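PDB 4JJO: cellulose binding protein from Clavibacter michiganensis, which binds cellulose as the expansin module of a longer protein, probably helping to loosen plant cell walls, while the whole protein is thought to hydrolyse cellulose. Local coordinates for residues A[20-25]-A[64-70]; A[32-37]-A[77-83]; A[37-41]-A[70-76]; A[101-105]-A[130-134]. All coordinates share one frame. Residue numbers count along the deposited sequence, not the author numbering.

Interaction 1: residues A[20-25]-A[64-70]; sequences NGNCSM and QVADQCH
Residues 64-69 run as a strand, irregular at Ala66 (phi/psi -130/-8), whose carbonyl turns toward 20-25; His70 (-62/-32) turns off its end. Segment 20-25 is a compact loop without regular structure. A type I beta turn runs from Gly21 to Ser24 (Ser24 N to Gly21 O 2.9 Å), and at its base Asn20 N bonds to Met25 O (2.8 Å) and Met25 N to Asn20 O (3.0 Å). The CA atoms lie 4.6 Å apart for Gly21 and Asp67 and 5.3 Å for Cys23 and Ala66. Ala66 O accepts a weak hydrogen bond from Cys23 N (3.3 Å) and a CA-H...O contact from Gly21 CA (3.4 Å). Gly21 (77/170) could carry no CB, which would fall 2.1 Å from Ala66 O. Aspartate suits its place because one carboxylate oxygen can accept two amides: Asp67 OD1 (chi1 t) takes Asn22 N (2.9 Å) and Gln68 N (2.8 Å). Asn20 (m) gives ND2 to Met25 O (2.9 Å), its OD1 going to Asn16 N. The flexible Met25 side chain (m, m, t) brings CE to 3.5 Å from Val65 O and CG to 4.4 Å from Ala66 CB. Pinned also by the Cys23-Cys48 disulfide, this beta-turn loop packs on strand 59-69 of the double-psi barrel, which pairs with strands 34-38 and 51-56; Asn22 and Cys23 touch Tyr42 of helix 39-42.

Interaction 2: residues A[32-37]-A[77-83]; sequences RMYVAV and LDLSEEA
Ser80 OG donates to Arg32 O (2.7 Å) and accepts from Ala83 N (3.1 Å), so one small hydroxyl, with chi1 p, both N-caps helix 81-87 and ties it to the residues leading into strand 34-38. A ladder follows: Ser80 N to Tyr34 O (3.0 Å), Ala36 N to Asp78 O (2.9 Å) and Asp78 N to Ala36 O (3.0 Å). Strands 34-37 and 77-80 are antiparallel, their axes 4.7 Å apart at 159°. Ala36 and Asp78 form a hydrogen-bonded pair (CA-CA 5.0 Å), Val35 and Leu79 a non-hydrogen-bonded one (4.5 Å). On the face of Val35 and Leu79, branched aliphatic chains mesh: Val35 CG2 is 3.9 Å from Leu79 CD2 and 3.8 Å from Leu77 CB, and Val37 CG1 is 3.8 Å from Leu77 CD2. Tyr34 (chi1 p) lays its ring flat over Ser80 CB, a CH-pi contact 3.4 Å from the ring centroid, while its hydroxyl bonds to Leu12 N. Met33 SD reaches Ala83 CB at 3.8 Å, packing on the first helical turn. Two strands of a closed six-stranded mixed barrel are joined here, the double-psi beta barrel of the expansin N-terminal domain.

Interaction 3: residues A[37-41]-A[70-76]; sequences VSSPE and HGCEVGH
Along 70-76, an irregular loop, His70 comes first: its CA lies 5.7 Å from that of Ser39 and 3.9 Å from Ser39 OG, a hydroxyl whose bonding partner is Gln68. Cys72 follows, disulfide-bonded to Cys69 and with its CA 4.9 Å from that of Ser38. Cys72 O is 3.2 Å from Ser38 CB and takes a hydrogen bond from water 2 (2.7 Å), which in turn accepts from Ser39 N (2.9 Å), an amide of the first helical turn. A type II turn then spans Glu73 to His76, closed by His76 N to Glu73 O (3.0 Å). Val74 (chi1 t) sets CG2 3.9 Å from Pro40 CG, an apolar patch; proline suits a first helical turn, where no NH partner is needed. Gly75 (phi/psi 98/-12) takes the turn position where a CB would jam against the preceding carbonyl, and its N donates to Glu41 OE2 (3.2 Å). His76 O accepts from water 1 (2.8 Å). That water also accepts from Ser38 N (2.9 Å) and donates to Glu41 OE2 (2.6 Å). Ser38, the N-cap residue (chi1 p), donates OG to the same OE2 (2.7 Å), while Glu41 OE1 is hydrogen-bonded to Tyr99 OH. Ser38 OG, Gly75 N and water 1 all donate to OE2, as suits a carboxylate oxygen, so Glu41 fastens the turn to the start of helix 39-42.

Interaction 4: residues A[101-105]-A[130-134]; sequences TVRDP and AGNRI
Neither 101-105 nor 130-134 forms regular structure at this contact, which closes on the side chain of Asn132. The CA atoms of Pro105 and Gly131 are 5.7 Å apart. Asp104 adopts left-handed backbone angles (44/60), so that its own amide and carboxylate both meet the Asn132 amide: Asp104 N donates to Asn132 OD1 (3.0 Å), and Asn132 ND2 donates to Asp104 OD1 (2.8 Å). Asparagine suits the place because it offers a donor and an acceptor at one end; both residues hold chi1 m. Asp104 OD1 is further satisfied by a salt bridge with Arg177, and OD2 is hydrogen-bonded too, so both carboxylate oxygens are engaged. Two waters serve the carbonyls. Val102 O accepts from water 3 (2.6 Å) and water 4 (3.0 Å); water 3 also donates to Gly131 O (2.7 Å), water 4 to Asn132 OD1 (2.5 Å), giving that oxygen a second donor. Asn132 N makes a weak bond to Ala130 O (3.1 Å). Gly131 (89/-44) has backbone angles at which a CB would collide with the preceding carbonyl, and Pro105 CG rests 3.4 Å from Gly131 O. Beyond the pair, Pro105 O is hydrogen-bonded to Tyr199 OH, and Val102 pairs through its backbone with Phe51 of the barrel. This is a polar, hydrated interdomain junction: the linker leaving the barrel domain is held against a loop of the beta-sheet C-terminal domain, as in two-domain expansins.

How the interactions relate
Interactions 1, 2 and 3 form one continuous piece of the barrel domain. Strand 34-38 lies between the strands of interactions 1 and 2, and probable hydrogen bonds join them: Gln64 O to Val35 N (3.0 Å) and Cys69 N to Val37 O (2.7 Å). Interaction 3 lies inside the chain loop closed by interaction 2 and shares Val37 with it; it shares His70 with interaction 1, to which the Cys69-Cys72 disulfide also ties it. A probable hydrogen bond between Gln68 OE1 and Ser39 OG (2.4 Å) also joins interactions 1 and 3. Interaction 4 stands apart, at the domain junction, about 16 to 19 Å from the others between centres, touching interaction 3 where Arg133 NH2 comes 3.3 Å from Glu41 O. The structure is ligand-free.

Interaction 1: residues A[20-25]-A[64-70]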
loop_
_atom_site.group_PDB
_atom_site.type_symbol
_atom_site.label_atom_id
_atom_site.label_comp_id
_atom_site.label_asym_id
_atom_site.label_seq_id
_atom_site.Cartn_x
_atom_site.Cartn_y
_atom_site.Cartn_z
ATOM N N ASN A 20 -9.534 -4.560 -0.858
ATOM C CA ASN A 20 -10.159 -3.302 -1.251
ATOM C C ASN A 20 -9.234 -2.463 -2.120
ATOM O O ASN A 20 -8.096 -2.173 -1.743
ATOM C CB ASN A 20 -10.577 -2.515 -0.014
ATOM C CG ASN A 20 -11.566 -3.272 0.847
ATOM O OD1 ASN A 20 -12.778 -3.157 0.667
ATOM N ND2 ASN A 20 -11.050 -4.061 1.785
ATOM N N GLY A 21 -9.732 -2.073 -3.288
ATOM C CA GLY A 21 -8.929 -1.361 -4.264
ATOM C C GLY A 21 -8.009 -2.328 -4.980
ATOM O O GLY A 21 -7.901 -3.490 -4.587
ATOM N N ASN A 22 -7.352 -1.861 -6.036
ATOM C CA ASN A 22 -6.417 -2.702 -6.767
ATOM C C ASN A 22 -5.266 -3.139 -5.864
ATOM O O ASN A 22 -4.645 -4.176 -6.097
ATOM C CB ASN A 22 -5.886 -1.970 -7.999
ATOM C CG ASN A 22 -5.461 -2.924 -9.101
ATOM O OD1 ASN A 22 -5.046 -4.054 -8.843
ATOM N ND2 ASN A 22 -5.576 -2.472 -10.341
ATOM N N CYS A 23 -4.999 -2.353 -4.826
ATOM C CA CYS A 23 -3.943 -2.670 -3.866
ATOM C C CYS A 23 -4.343 -3.782 -2.891
ATOM O O CYS A 23 -3.524 -4.233 -2.089
ATOM C CB CYS A 23 -3.552 -1.418 -3.080
ATOM S SG CYS A 23 -2.710 -0.153 -4.053
ATOM N N SER A 24 -5.598 -4.213 -2.957
ATOM C CA SER A 24 -6.099 -5.291 -2.105
ATOM C C SER A 24 -5.871 -5.036 -0.613
ATOM O O SER A 24 -5.409 -5.916 0.113
ATOM C CB SER A 24 -5.455 -6.620 -2.498
ATOM O OG SER A 24 -5.605 -6.862 -3.885
ATOM N N MET A 25 -6.203 -3.833 -0.161
ATOM C CA MET A 25 -6.076 -3.495 1.247
ATOM C C MET A 25 -7.052 -4.325 2.078
ATOM O O MET A 25 -8.171 -4.596 1.641
ATOM C CB MET A 25 -6.347 -2.005 1.460
ATOM C CG MET A 25 -5.353 -1.082 0.769
ATOM S SD MET A 25 -3.638 -1.442 1.196
ATOM C CE MET A 25 -2.810 -0.018 0.486
ATOM N N GLN A 64 -4.143 7.722 1.570
ATOM C CA GLN A 64 -3.430 6.480 1.312
ATOM C C GLN A 64 -3.683 6.030 -0.123
ATOM O O GLN A 64 -4.829 5.974 -0.571
ATOM C CB GLN A 64 -3.890 5.386 2.281
ATOM C CG GLN A 64 -3.262 4.022 2.018
ATOM C CD GLN A 64 -3.683 2.948 3.016
ATOM O OE1 GLN A 64 -3.115 1.857 3.035
ATOM N NE2 GLN A 64 -4.679 3.248 3.844
ATOM N N VAL A 65 -2.614 5.721 -0.846
ATOM C CA VAL A 65 -2.755 5.183 -2.192
ATOM C C VAL A 65 -3.286 3.761 -2.081
ATOM O O VAL A 65 -2.633 2.886 -1.513
ATOM C CB VAL A 65 -1.422 5.186 -2.955
ATOM C CG1 VAL A 65 -1.565 4.423 -4.261
ATOM C CG2 VAL A 65 -0.959 6.611 -3.218
ATOM N N ALA A 66 -4.477 3.536 -2.625
ATOM C CA ALA A 66 -5.194 2.291 -2.394
ATOM C C ALA A 66 -5.687 1.633 -3.674
ATOM O O ALA A 66 -6.186 0.509 -3.637
ATOM C CB ALA A 66 -6.375 2.556 -1.486
ATOM N N ASP A 67 -5.555 2.320 -4.803
ATOM C CA ASP A 67 -6.252 1.893 -6.011
ATOM C C ASP A 67 -5.591 2.436 -7.273
ATOM O O ASP A 67 -4.747 3.331 -7.210
ATOM C CB ASP A 67 -7.699 2.386 -5.948
ATOM C CG ASP A 67 -8.666 1.483 -6.695
ATOM O OD1 ASP A 67 -8.212 0.572 -7.419
ATOM O OD2 ASP A 67 -9.892 1.688 -6.550
ATOM N N GLN A 68 -5.989 1.889 -8.419
ATOM C CA GLN A 68 -5.517 2.366 -9.712
ATOM C C GLN A 68 -6.652 3.004 -10.506
ATOM O O GLN A 68 -7.723 2.418 -10.662
ATOM C CB GLN A 68 -4.915 1.214 -10.523
ATOM C CG GLN A 68 -4.590 1.579 -11.970
ATOM C CD GLN A 68 -3.759 0.527 -12.692
ATOM O OE1 GLN A 68 -3.194 0.798 -13.750
ATOM N NE2 GLN A 68 -3.686 -0.676 -12.130
ATOM N N CYS A 69 -6.404 4.209 -11.008
ATOM C CA CYS A 69 -7.342 4.889 -11.892
ATOM C C CYS A 69 -6.858 4.747 -13.327
ATOM O O CYS A 69 -6.019 5.522 -13.785
ATOM C CB CYS A 69 -7.450 6.370 -11.527
ATOM S SG CYS A 69 -8.585 7.316 -12.580
ATOM N N HIS A 70 -7.393 3.755 -14.033
ATOM C CA HIS A 70 -6.933 3.442 -15.381
ATOM C C HIS A 70 -7.141 4.595 -16.360
ATOM O O HIS A 70 -6.355 4.770 -17.290
ATOM C CB HIS A 70 -7.642 2.189 -15.904
ATOM C CG HIS A 70 -7.319 0.945 -15.136
ATOM N ND1 HIS A 70 -8.079 0.505 -14.074
ATOM C CD2 HIS A 70 -6.318 0.044 -15.280
ATOM C CE1 HIS A 70 -7.559 -0.612 -13.595
ATOM N NE2 HIS A 70 -6.490 -0.913 -14.312
#

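Interaction 2: residues A[32-37]-A[77-83]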
loop_
_atom_site.group_PDB
_atom_site.type_symbol
_atom_site.label_atom_id
_atom_site.label_comp_id
_atom_site.label_asym_id
_atom_site.label_seq_id
_atom_site.Cartn_x
_atom_site.Cartn_y
_atom_site.Cartn_z
ATOM N N ARG A 32 -11.372 7.145 5.835
ATOM C CA ARG A 32 -11.925 7.254 4.488
ATOM C C ARG A 32 -11.087 8.164 3.601
ATOM O O ARG A 32 -11.584 8.715 2.619
ATOM C CB ARG A 32 -13.368 7.762 4.535
ATOM C CG ARG A 32 -14.320 6.813 5.231
ATOM C CD ARG A 32 -14.120 5.418 4.691
ATOM N NE ARG A 32 -15.154 4.480 5.118
ATOM C CZ ARG A 32 -14.916 3.313 5.714
ATOM N NH1 ARG A 32 -13.677 2.920 5.972
ATOM N NH2 ARG A 32 -15.925 2.530 6.061
ATOM N N MET A 33 -9.814 8.310 3.945
ATOM C CA MET A 33 -8.906 9.148 3.174
ATOM C C MET A 33 -8.012 8.267 2.314
ATOM O O MET A 33 -6.991 7.752 2.774
ATOM C CB MET A 33 -8.063 10.021 4.100
ATOM C CG MET A 33 -8.878 10.994 4.941
ATOM S SD MET A 33 -9.790 12.192 3.945
ATOM C CE MET A 33 -10.739 13.036 5.205
ATOM N N TYR A 34 -8.416 8.088 1.063
ATOM C CA TYR A 34 -7.681 7.242 0.135
ATOM C C TYR A 34 -7.789 7.800 -1.272
ATOM O O TYR A 34 -8.515 8.766 -1.507
ATOM C CB TYR A 34 -8.207 5.807 0.180
ATOM C CG TYR A 34 -9.687 5.672 -0.104
ATOM C CD1 TYR A 34 -10.150 5.491 -1.398
ATOM C CD2 TYR A 34 -10.617 5.710 0.926
ATOM C CE1 TYR A 34 -11.501 5.361 -1.659
ATOM C CE2 TYR A 34 -11.966 5.579 0.675
ATOM C CZ TYR A 34 -12.402 5.403 -0.618
ATOM O OH TYR A 34 -13.749 5.275 -0.870
ATOM N N VAL A 35 -7.073 7.189 -2.207
ATOM C CA VAL A 35 -6.991 7.721 -3.560
ATOM C C VAL A 35 -6.638 6.636 -4.564
ATOM O O VAL A 35 -5.936 5.676 -4.240
ATOM C CB VAL A 35 -5.927 8.835 -3.638
ATOM C CG1 VAL A 35 -4.550 8.276 -3.310
ATOM C CG2 VAL A 35 -5.933 9.497 -5.006
ATOM N N ALA A 36 -7.149 6.790 -5.783
ATOM C CA ALA A 36 -6.749 5.960 -6.905
ATOM C C ALA A 36 -5.851 6.793 -7.807
ATOM O O ALA A 36 -6.174 7.935 -8.133
ATOM C CB ALA A 36 -7.961 5.479 -7.669
ATOM N N VAL A 37 -4.720 6.222 -8.205
ATOM C CA VAL A 37 -3.736 6.961 -8.985
ATOM C C VAL A 37 -3.598 6.394 -10.392
ATOM O O VAL A 37 -3.949 5.243 -10.646
ATOM C CB VAL A 37 -2.355 6.953 -8.300
ATOM C CG1 VAL A 37 -2.419 7.690 -6.969
ATOM C CG2 VAL A 37 -1.852 5.528 -8.106
ATOM N N LEU A 77 -5.776 12.726 -9.855
ATOM C CA LEU A 77 -6.123 11.814 -8.774
ATOM C C LEU A 77 -7.621 11.561 -8.726
ATOM O O LEU A 77 -8.424 12.453 -8.990
ATOM C CB LEU A 77 -5.686 12.383 -7.423
ATOM C CG LEU A 77 -4.205 12.646 -7.156
ATOM C CD1 LEU A 77 -4.046 13.180 -5.741
ATOM C CD2 LEU A 77 -3.374 11.392 -7.349
ATOM N N ASP A 78 -7.992 10.334 -8.383
ATOM C CA ASP A 78 -9.380 10.005 -8.101
ATOM C C ASP A 78 -9.505 9.849 -6.590
ATOM O O ASP A 78 -9.203 8.795 -6.035
ATOM C CB ASP A 78 -9.789 8.719 -8.824
ATOM C CG ASP A 78 -11.231 8.742 -9.296
ATOM O OD1 ASP A 78 -11.882 9.801 -9.186
ATOM O OD2 ASP A 78 -11.711 7.698 -9.791
ATOM N N LEU A 79 -9.941 10.915 -5.928
ATOM C CA LEU A 79 -9.978 10.955 -4.473
ATOM C C LEU A 79 -11.226 10.292 -3.927
ATOM O O LEU A 79 -12.255 10.242 -4.595
ATOM C CB LEU A 79 -9.945 12.403 -3.982
ATOM C CG LEU A 79 -8.662 13.198 -4.210
ATOM C CD1 LEU A 79 -8.892 14.653 -3.847
ATOM C CD2 LEU A 79 -7.521 12.618 -3.394
ATOM N N SER A 80 -11.129 9.778 -2.705
ATOM C CA SER A 80 -12.311 9.351 -1.977
ATOM C C SER A 80 -13.225 10.560 -1.855
ATOM O O SER A 80 -12.754 11.698 -1.807
ATOM C CB SER A 80 -11.937 8.847 -0.584
ATOM O OG SER A 80 -11.304 9.867 0.168
ATOM N N GLU A 81 -14.527 10.317 -1.813
ATOM C CA GLU A 81 -15.483 11.400 -1.640
ATOM C C GLU A 81 -15.102 12.241 -0.429
ATOM O O GLU A 81 -15.211 13.467 -0.455
ATOM C CB GLU A 81 -16.898 10.842 -1.472
ATOM C CG GLU A 81 -17.472 10.222 -2.736
ATOM C CD GLU A 81 -18.845 9.616 -2.519
ATOM O OE1 GLU A 81 -19.205 9.341 -1.354
ATOM O OE2 GLU A 81 -19.564 9.415 -3.518
ATOM N N GLU A 82 -14.633 11.580 0.624
ATOM C CA GLU A 82 -14.337 12.257 1.881
ATOM C C GLU A 82 -13.121 13.173 1.772
ATOM O O GLU A 82 -13.116 14.276 2.324
ATOM C CB GLU A 82 -14.138 11.236 3.003
ATOM C CG GLU A 82 -15.421 10.515 3.413
ATOM C CD GLU A 82 -15.758 9.337 2.508
ATOM O OE1 GLU A 82 -14.944 9.011 1.619
ATOM O OE2 GLU A 82 -16.837 8.735 2.689
ATOM N N ALA A 83 -12.091 12.715 1.069
ATOM C CA ALA A 83 -10.912 13.536 0.837
ATOM C C ALA A 83 -11.268 14.717 -0.062
ATOM O O ALA A 83 -10.824 15.842 0.164
ATOM C CB ALA A 83 -9.800 12.708 0.213
#

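Interaction 3: residues A[37-41]-A[70-76]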
loop_
_atom_site.group_PDB
_atom_site.type_symbol
_atom_site.label_atom_id
_atom_site.label_comp_id
_atom_site.label_asym_id
_atom_site.label_seq_id
_atom_site.Cartn_x
_atom_site.Cartn_y
_atom_site.Cartn_z
ATOM N N VAL A 37 -4.720 6.222 -8.205
ATOM C CA VAL A 37 -3.736 6.961 -8.985
ATOM C C VAL A 37 -3.598 6.394 -10.392
ATOM O O VAL A 37 -3.949 5.243 -10.646
ATOM C CB VAL A 37 -2.355 6.953 -8.300
ATOM C CG1 VAL A 37 -2.419 7.690 -6.969
ATOM C CG2 VAL A 37 -1.852 5.528 -8.106
ATOM N N SER A 38 -3.079 7.210 -11.301
ATOM C CA SER A 38 -2.925 6.804 -12.691
ATOM C C SER A 38 -2.021 5.581 -12.789
ATOM O O SER A 38 -1.236 5.299 -11.881
ATOM C CB SER A 38 -2.359 7.952 -13.530
ATOM O OG SER A 38 -1.066 8.317 -13.085
ATOM N N SER A 39 -2.133 4.856 -13.896
ATOM C CA SER A 39 -1.401 3.610 -14.063
ATOM C C SER A 39 0.109 3.797 -13.936
ATOM O O SER A 39 0.772 2.981 -13.304
ATOM C CB SER A 39 -1.754 2.956 -15.399
ATOM O OG SER A 39 -3.098 2.505 -15.394
ATOM N N PRO A 40 0.660 4.870 -14.531
ATOM C CA PRO A 40 2.099 5.117 -14.371
ATOM C C PRO A 40 2.505 5.392 -12.922
ATOM O O PRO A 40 3.576 4.972 -12.488
ATOM C CB PRO A 40 2.344 6.357 -15.240
ATOM C CG PRO A 40 1.238 6.353 -16.230
ATOM C CD PRO A 40 0.051 5.802 -15.497
ATOM N N GLU A 41 1.654 6.097 -12.186
ATOM C CA GLU A 41 1.937 6.410 -10.790
ATOM C C GLU A 41 1.665 5.209 -9.888
ATOM O O GLU A 41 2.282 5.070 -8.832
ATOM C CB GLU A 41 1.117 7.624 -10.342
ATOM C CG GLU A 41 1.512 8.916 -11.048
ATOM C CD GLU A 41 0.635 10.092 -10.671
ATOM O OE1 GLU A 41 0.979 10.802 -9.703
ATOM O OE2 GLU A 41 -0.388 10.316 -11.350
ATOM N N HIS A 70 -7.393 3.755 -14.033
ATOM C CA HIS A 70 -6.933 3.442 -15.381
ATOM C C HIS A 70 -7.141 4.595 -16.360
ATOM O O HIS A 70 -6.355 4.770 -17.290
ATOM C CB HIS A 70 -7.642 2.189 -15.904
ATOM C CG HIS A 70 -7.319 0.945 -15.136
ATOM N ND1 HIS A 70 -8.079 0.505 -14.074
ATOM C CD2 HIS A 70 -6.318 0.044 -15.280
ATOM C CE1 HIS A 70 -7.559 -0.612 -13.595
ATOM N NE2 HIS A 70 -6.490 -0.913 -14.312
ATOM N N GLY A 71 -8.194 5.381 -16.150
ATOM C CA GLY A 71 -8.538 6.447 -17.074
ATOM C C GLY A 71 -7.883 7.773 -16.755
ATOM O O GLY A 71 -8.034 8.730 -17.514
ATOM N N CYS A 72 -7.150 7.832 -15.647
ATOM C CA CYS A 72 -6.524 9.072 -15.203
ATOM C C CYS A 72 -5.178 9.326 -15.877
ATOM O O CYS A 72 -4.342 8.426 -15.986
ATOM C CB CYS A 72 -6.316 9.047 -13.685
ATOM S SG CYS A 72 -7.814 9.200 -12.672
ATOM N N GLU A 73 -4.976 10.558 -16.332
ATOM C CA GLU A 73 -3.661 10.993 -16.768
ATOM C C GLU A 73 -2.796 11.175 -15.531
ATOM O O GLU A 73 -3.303 11.252 -14.413
ATOM C CB GLU A 73 -3.742 12.322 -17.526
ATOM C CG GLU A 73 -4.593 12.296 -18.784
ATOM C CD GLU A 73 -4.011 11.413 -19.871
ATOM O OE1 GLU A 73 -2.865 10.946 -19.711
ATOM O OE2 GLU A 73 -4.700 11.187 -20.888
ATOM N N VAL A 74 -1.487 11.241 -15.729
ATOM C CA VAL A 74 -0.587 11.561 -14.636
ATOM C C VAL A 74 -0.947 12.954 -14.136
ATOM O O VAL A 74 -1.144 13.869 -14.933
ATOM C CB VAL A 74 0.884 11.539 -15.091
ATOM C CG1 VAL A 74 1.805 11.889 -13.934
ATOM C CG2 VAL A 74 1.249 10.179 -15.671
ATOM N N GLY A 75 -1.044 13.109 -12.820
ATOM C CA GLY A 75 -1.453 14.375 -12.233
ATOM C C GLY A 75 -2.929 14.407 -11.871
ATOM O O GLY A 75 -3.381 15.303 -11.162
ATOM N N HIS A 76 -3.678 13.423 -12.355
ATOM C CA HIS A 76 -5.114 13.356 -12.099
ATOM C C HIS A 76 -5.423 12.285 -11.059
ATOM O O HIS A 76 -5.343 11.090 -11.340
ATOM C CB HIS A 76 -5.868 13.070 -13.399
ATOM C CG HIS A 76 -7.340 12.860 -13.216
ATOM N ND1 HIS A 76 -8.186 12.579 -14.271
ATOM C CD2 HIS A 76 -8.118 12.885 -12.110
ATOM C CE1 HIS A 76 -9.417 12.445 -13.820
ATOM N NE2 HIS A 76 -9.408 12.623 -12.512
HETATM O O HOH W 1 -2.849 9.973 -10.547
HETATM O O HOH W 2 -3.964 5.745 -15.931
#

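Interaction 4: residues A[101-105]-A[130-134]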
loop_
_atom_site.group_PDB
_atom_site.type_symbol
_atom_site.label_atom_id
_atom_site.label_comp_id
_atom_site.label_asym_id
_atom_site.label_seq_id
_atom_site.Cartn_x
_atom_site.Cartn_y
_atom_site.Cartn_z
ATOM N N THR A 101 4.357 12.891 -2.720
ATOM C CA THR A 101 4.404 11.649 -1.966
ATOM C C THR A 101 5.100 11.914 -0.640
ATOM O O THR A 101 6.163 12.535 -0.597
ATOM C CB THR A 101 5.154 10.549 -2.730
ATOM O OG1 THR A 101 4.400 10.168 -3.887
ATOM C CG2 THR A 101 5.358 9.328 -1.847
ATOM N N VAL A 102 4.492 11.446 0.443
ATOM C CA VAL A 102 5.029 11.659 1.775
ATOM C C VAL A 102 6.185 10.710 2.047
ATOM O O VAL A 102 6.075 9.504 1.826
ATOM C CB VAL A 102 3.952 11.429 2.853
ATOM C CG1 VAL A 102 4.544 11.610 4.242
ATOM C CG2 VAL A 102 2.770 12.363 2.641
ATOM N N ARG A 103 7.296 11.258 2.525
ATOM C CA ARG A 103 8.418 10.430 2.948
ATOM C C ARG A 103 8.266 10.072 4.420
ATOM O O ARG A 103 7.973 10.936 5.248
ATOM C CB ARG A 103 9.746 11.152 2.721
ATOM C CG ARG A 103 10.957 10.248 2.879
ATOM C CD ARG A 103 12.238 10.913 2.407
ATOM N NE ARG A 103 13.396 10.050 2.627
ATOM C CZ ARG A 103 14.580 10.212 2.045
ATOM N NH1 ARG A 103 14.782 11.203 1.186
ATOM N NH2 ARG A 103 15.566 9.370 2.318
ATOM N N ASP A 104 8.464 8.793 4.729
ATOM C CA ASP A 104 8.378 8.284 6.096
ATOM C C ASP A 104 7.174 8.833 6.850
ATOM O O ASP A 104 7.334 9.481 7.885
ATOM C CB ASP A 104 9.659 8.605 6.873
ATOM C CG ASP A 104 10.876 7.937 6.281
ATOM O OD1 ASP A 104 10.703 7.145 5.332
ATOM O OD2 ASP A 104 11.999 8.190 6.765
ATOM N N PRO A 105 5.963 8.575 6.334
ATOM C CA PRO A 105 4.723 8.984 6.999
ATOM C C PRO A 105 4.531 8.279 8.335
ATOM O O PRO A 105 4.854 7.095 8.459
ATOM C CB PRO A 105 3.636 8.529 6.018
ATOM C CG PRO A 105 4.257 7.408 5.269
ATOM C CD PRO A 105 5.690 7.813 5.102
ATOM N N ALA A 130 4.647 -0.185 5.599
ATOM C CA ALA A 130 6.038 0.130 5.294
ATOM C C ALA A 130 6.212 1.645 5.176
ATOM O O ALA A 130 7.286 2.178 5.448
ATOM C CB ALA A 130 6.474 -0.557 4.012
ATOM N N GLY A 131 5.149 2.328 4.759
ATOM C CA GLY A 131 5.143 3.778 4.673
ATOM C C GLY A 131 5.623 4.300 3.329
ATOM O O GLY A 131 5.032 5.220 2.763
ATOM N N ASN A 132 6.702 3.714 2.820
ATOM C CA ASN A 132 7.244 4.091 1.522
ATOM C C ASN A 132 7.138 2.914 0.556
ATOM O O ASN A 132 6.546 1.884 0.890
ATOM C CB ASN A 132 8.703 4.529 1.663
ATOM C CG ASN A 132 8.896 5.589 2.731
ATOM O OD1 ASN A 132 8.593 6.763 2.523
ATOM N ND2 ASN A 132 9.410 5.176 3.884
ATOM N N ARG A 133 7.702 3.060 -0.638
ATOM C CA ARG A 133 7.713 1.961 -1.597
ATOM C C ARG A 133 8.630 0.846 -1.116
ATOM O O ARG A 133 9.677 1.096 -0.519
ATOM C CB ARG A 133 8.155 2.428 -2.986
ATOM C CG ARG A 133 7.202 3.406 -3.653
ATOM C CD ARG A 133 7.423 3.460 -5.160
ATOM N NE ARG A 133 6.475 4.356 -5.817
ATOM C CZ ARG A 133 6.278 4.414 -7.131
ATOM N NH1 ARG A 133 6.955 3.622 -7.952
ATOM N NH2 ARG A 133 5.391 5.267 -7.629
ATOM N N ILE A 134 8.219 -0.388 -1.384
ATOM C CA ILE A 134 9.006 -1.562 -1.041
ATOM C C ILE A 134 9.761 -2.018 -2.282
ATOM O O ILE A 134 9.173 -2.162 -3.352
ATOM C CB ILE A 134 8.099 -2.697 -0.527
ATOM C CG1 ILE A 134 7.516 -2.322 0.836
ATOM C CG2 ILE A 134 8.867 -4.005 -0.433
ATOM C CD1 ILE A 134 6.441 -3.268 1.329
HETATM O O HOH W 3 4.425 7.510 1.495
HETATM O O HOH W 4 7.751 7.605 0.279
#